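Glyoxalase family protein (Listeria monocytogenes, PDB 2P7M) catalyses the hydration of the antibiotic fosfomycin, opening its epoxide and so conferring resistance, probably with a bound manganese ion. Local coordinates at the interface of chains A and B. Residues are numbered along the deposited sequence; one frame, centred on the assembly and turned at random. Chains: chain A/B, Glyoxalase family protein.

The interface of chains A and B. Residues chain A 120, 123-124, 127-128; chain B 31-32, 46, 48, 53.
A:Leu124, A:Arg127 and A:Leu128 meet B:Trp53, B:Phe46 and B:Tyr32 where helix 124-130 of chain A lies on strands 29-36, 41-49 and 52-58 of chain B; the backbone angles are helical at A:Leu124 and extended at B:Phe46, consistent with helix 124-130 and strand 41-49. FosX belongs to the glyoxalase/bleomycin resistance superfamily, whose members commonly pair as dimers, and this C-terminal helix forms part of a two-fold interface that repeats with the chains exchanged.

A:Leu124 has the most surface hidden here, 89 Å². Its CG lies anti to the backbone N (chi1 169°), which directs the CD1 methyl over the face of the B:Trp53 indole. CD1 comes to 3.6 Å from B:Trp53 CE2. It lies 3.9 Å from the centroids of both indole rings, which supports a CH-pi contact. The other methyl, CD2, meets B:Ile31 tip to tip, 3.9 Å from its CD1, with B:Leu48 flanking it. B:Trp53 is itself braced within chain B: its NE1 sits over one face of the B:Phe46 ring, offset toward the rim, while B:Tyr32 CD2 covers the centre of the opposite face. The phenyl is thus sandwiched, and A:Arg127 of chain A comes in at its edge.

The A:Arg127 CG methylene approaches in the ring plane, 3.7 Å from B:Phe46 CE1. The chain then bends at chi2 (52°), bringing the guanidinium face over B:Phe46 CZ, which lies 3.6 Å from NH1. The two planes are nearly perpendicular, so this is edge-to-face packing rather than a parallel stack. NH2 donates to the phenolic OH of B:Tyr32 at 3.3 Å; the oxygen is tilted out of the guanidinium plane and the angle at hydrogen is 137°, indicating a long, bent bond. Nearer the strand, A:Leu128 CD2 packs 3.7 Å from B:Tyr32 CB, so A:Leu128 and A:Arg127 contact opposite ends of the tyrosine side chain.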
ATOM      1  N   HIS A 120       9.424   8.366   3.162  1.00 29.93           N
ATOM      2  CA  HIS A 120      10.414   7.873   4.111  1.00 32.52           C
ATOM      3  C   HIS A 120      11.836   8.050   3.609  1.00 33.84           C
ATOM      4  O   HIS A 120      12.149   7.660   2.488  1.00 30.01           O
ATOM      5  CB  HIS A 120      10.152   6.386   4.381  1.00 30.08           C
ATOM      6  CG  HIS A 120      11.025   5.799   5.442  1.00 35.72           C
ATOM      7  ND1 HIS A 120      11.583   4.543   5.333  1.00 44.03           N
ATOM      8  CD2 HIS A 120      11.425   6.286   6.639  1.00 33.79           C
ATOM      9  CE1 HIS A 120      12.290   4.284   6.418  1.00 35.96           C
ATOM     10  NE2 HIS A 120      12.211   5.325   7.226  1.00 36.84           N
ATOM     11  N   THR A 123      16.046   3.490   5.714  1.00 32.93           N
ATOM     12  CA  THR A 123      16.245   2.234   5.002  1.00 34.54           C
ATOM     13  C   THR A 123      15.850   1.054   5.882  1.00 31.16           C
ATOM     14  O   THR A 123      15.772   1.175   7.107  1.00 34.62           O
ATOM     15  CB  THR A 123      17.724   2.022   4.608  1.00 37.11           C
ATOM     16  OG1 THR A 123      18.519   1.922   5.798  1.00 42.27           O
ATOM     17  CG2 THR A 123      18.226   3.175   3.748  1.00 45.29           C
ATOM     18  N   LEU A 124      15.607  -0.081   5.245  1.00 29.91           N
ATOM     19  CA  LEU A 124      15.247  -1.298   5.961  1.00 37.29           C
ATOM     20  C   LEU A 124      16.484  -1.816   6.689  1.00 36.90           C
ATOM     21  O   LEU A 124      16.413  -2.228   7.846  1.00 35.17           O
ATOM     22  CB  LEU A 124      14.751  -2.364   4.975  1.00 33.98           C
ATOM     23  CG  LEU A 124      14.566  -3.797   5.502  1.00 35.47           C
ATOM     24  CD1 LEU A 124      13.580  -3.807   6.677  1.00 40.76           C
ATOM     25  CD2 LEU A 124      14.074  -4.705   4.370  1.00 37.39           C
ATOM     26  N   ARG A 127      17.337  -0.082   9.850  1.00 50.19           N
ATOM     27  CA  ARG A 127      16.339  -0.488  10.827  1.00 52.83           C
ATOM     28  C   ARG A 127      16.615  -1.871  11.422  1.00 49.94           C
ATOM     29  O   ARG A 127      16.467  -2.068  12.625  1.00 54.38           O
ATOM     30  CB  ARG A 127      14.947  -0.447  10.184  1.00 53.98           C
ATOM     31  CG  ARG A 127      13.821  -0.665  11.163  1.00 52.14           C
ATOM     32  CD  ARG A 127      13.951   0.275  12.346  1.00 49.69           C
ATOM     33  NE  ARG A 127      13.058  -0.125  13.425  1.00 48.28           N
ATOM     34  CZ  ARG A 127      11.749   0.104  13.432  1.00 55.07           C
ATOM     35  NH1 ARG A 127      11.180   0.744  12.416  1.00 48.97           N
ATOM     36  NH2 ARG A 127      11.008  -0.326  14.449  1.00 41.50           N
ATOM     37  N   LEU A 128      17.022  -2.820  10.584  1.00 47.22           N
ATOM     38  CA  LEU A 128      17.314  -4.177  11.041  1.00 45.57           C
ATOM     39  C   LEU A 128      18.699  -4.297  11.685  1.00 51.51           C
ATOM     40  O   LEU A 128      18.921  -5.163  12.527  1.00 47.99           O
ATOM     41  CB  LEU A 128      17.244  -5.163   9.869  1.00 45.51           C
ATOM     42  CG  LEU A 128      15.970  -5.239   9.025  1.00 40.16           C
ATOM     43  CD1 LEU A 128      16.199  -6.184   7.850  1.00 34.92           C
ATOM     44  CD2 LEU A 128      14.805  -5.711   9.881  1.00 43.36           C
TER
ATOM     45  N   ILE B  31      10.953 -10.991   8.816  1.00 34.24           N
ATOM     46  CA  ILE B  31      12.350 -10.597   9.006  1.00 38.37           C
ATOM     47  C   ILE B  31      12.544  -9.703  10.224  1.00 39.58           C
ATOM     48  O   ILE B  31      13.670  -9.341  10.570  1.00 37.84           O
ATOM     49  CB  ILE B  31      12.877  -9.818   7.784  1.00 40.04           C
ATOM     50  CG1 ILE B  31      11.959  -8.615   7.520  1.00 43.30           C
ATOM     51  CG2 ILE B  31      12.950 -10.729   6.566  1.00 37.62           C
ATOM     52  CD1 ILE B  31      12.489  -7.634   6.489  1.00 39.97           C
ATOM     53  N   TYR B  32      11.448  -9.343  10.875  1.00 36.48           N
ATOM     54  CA  TYR B  32      11.527  -8.466  12.031  1.00 36.78           C
ATOM     55  C   TYR B  32      10.267  -8.545  12.865  1.00 37.91           C
ATOM     56  O   TYR B  32       9.162  -8.684  12.336  1.00 36.72           O
ATOM     57  CB  TYR B  32      11.732  -7.019  11.576  1.00 39.75           C
ATOM     58  CG  TYR B  32      11.795  -6.004  12.698  1.00 41.01           C
ATOM     59  CD1 TYR B  32      13.006  -5.698  13.323  1.00 42.18           C
ATOM     60  CD2 TYR B  32      10.644  -5.331  13.126  1.00 34.78           C
ATOM     61  CE1 TYR B  32      13.077  -4.741  14.344  1.00 41.67           C
ATOM     62  CE2 TYR B  32      10.705  -4.375  14.149  1.00 42.93           C
ATOM     63  CZ  TYR B  32      11.924  -4.086  14.753  1.00 49.82           C
ATOM     64  OH  TYR B  32      11.992  -3.150  15.766  1.00 48.56           O
ATOM     65  N   PHE B  46       7.758  -7.079  10.322  1.00 31.56           N
ATOM     66  CA  PHE B  46       8.142  -6.742   8.960  1.00 27.88           C
ATOM     67  C   PHE B  46       8.197  -8.050   8.191  1.00 24.66           C
ATOM     68  O   PHE B  46       8.674  -9.058   8.712  1.00 29.50           O
ATOM     69  CB  PHE B  46       9.539  -6.105   8.906  1.00 34.81           C
ATOM     70  CG  PHE B  46       9.652  -4.771   9.596  1.00 36.70           C
ATOM     71  CD1 PHE B  46      10.901  -4.173   9.756  1.00 42.83           C
ATOM     72  CD2 PHE B  46       8.527  -4.115  10.095  1.00 43.09           C
ATOM     73  CE1 PHE B  46      11.032  -2.945  10.405  1.00 39.23           C
ATOM     74  CE2 PHE B  46       8.645  -2.890  10.744  1.00 41.42           C
ATOM     75  CZ  PHE B  46       9.900  -2.304  10.900  1.00 45.95           C
ATOM     76  N   LEU B  48       8.811  -9.751   4.001  1.00 34.51           N
ATOM     77  CA  LEU B  48       9.272  -9.497   2.646  1.00 34.79           C
ATOM     78  C   LEU B  48       8.413 -10.371   1.738  1.00 31.65           C
ATOM     79  O   LEU B  48       8.340 -11.589   1.905  1.00 33.77           O
ATOM     80  CB  LEU B  48      10.754  -9.859   2.467  1.00 36.09           C
ATOM     81  CG  LEU B  48      11.795  -8.942   3.115  1.00 47.25           C
ATOM     82  CD1 LEU B  48      13.200  -9.464   2.802  1.00 44.60           C
ATOM     83  CD2 LEU B  48      11.633  -7.516   2.586  1.00 45.23           C
ATOM     84  N   TRP B  53       8.818  -4.639   1.162  1.00 32.63           N
ATOM     85  CA  TRP B  53       8.805  -4.492   2.606  1.00 34.23           C
ATOM     86  C   TRP B  53       7.375  -4.203   3.075  1.00 37.03           C
ATOM     87  O   TRP B  53       6.802  -3.160   2.751  1.00 34.15           O
ATOM     88  CB  TRP B  53       9.750  -3.350   2.996  1.00 34.66           C
ATOM     89  CG  TRP B  53       9.871  -3.046   4.475  1.00 38.23           C
ATOM     90  CD1 TRP B  53       9.410  -3.802   5.521  1.00 41.85           C
ATOM     91  CD2 TRP B  53      10.535  -1.915   5.063  1.00 43.84           C
ATOM     92  NE1 TRP B  53       9.747  -3.208   6.720  1.00 42.43           N
ATOM     93  CE2 TRP B  53      10.437  -2.052   6.468  1.00 41.76           C
ATOM     94  CE3 TRP B  53      11.204  -0.798   4.536  1.00 38.84           C
ATOM     95  CZ2 TRP B  53      10.986  -1.115   7.353  1.00 42.40           C
ATOM     96  CZ3 TRP B  53      11.749   0.135   5.419  1.00 36.89           C
ATOM     97  CH2 TRP B  53      11.636  -0.032   6.811  1.00 40.98           C
TER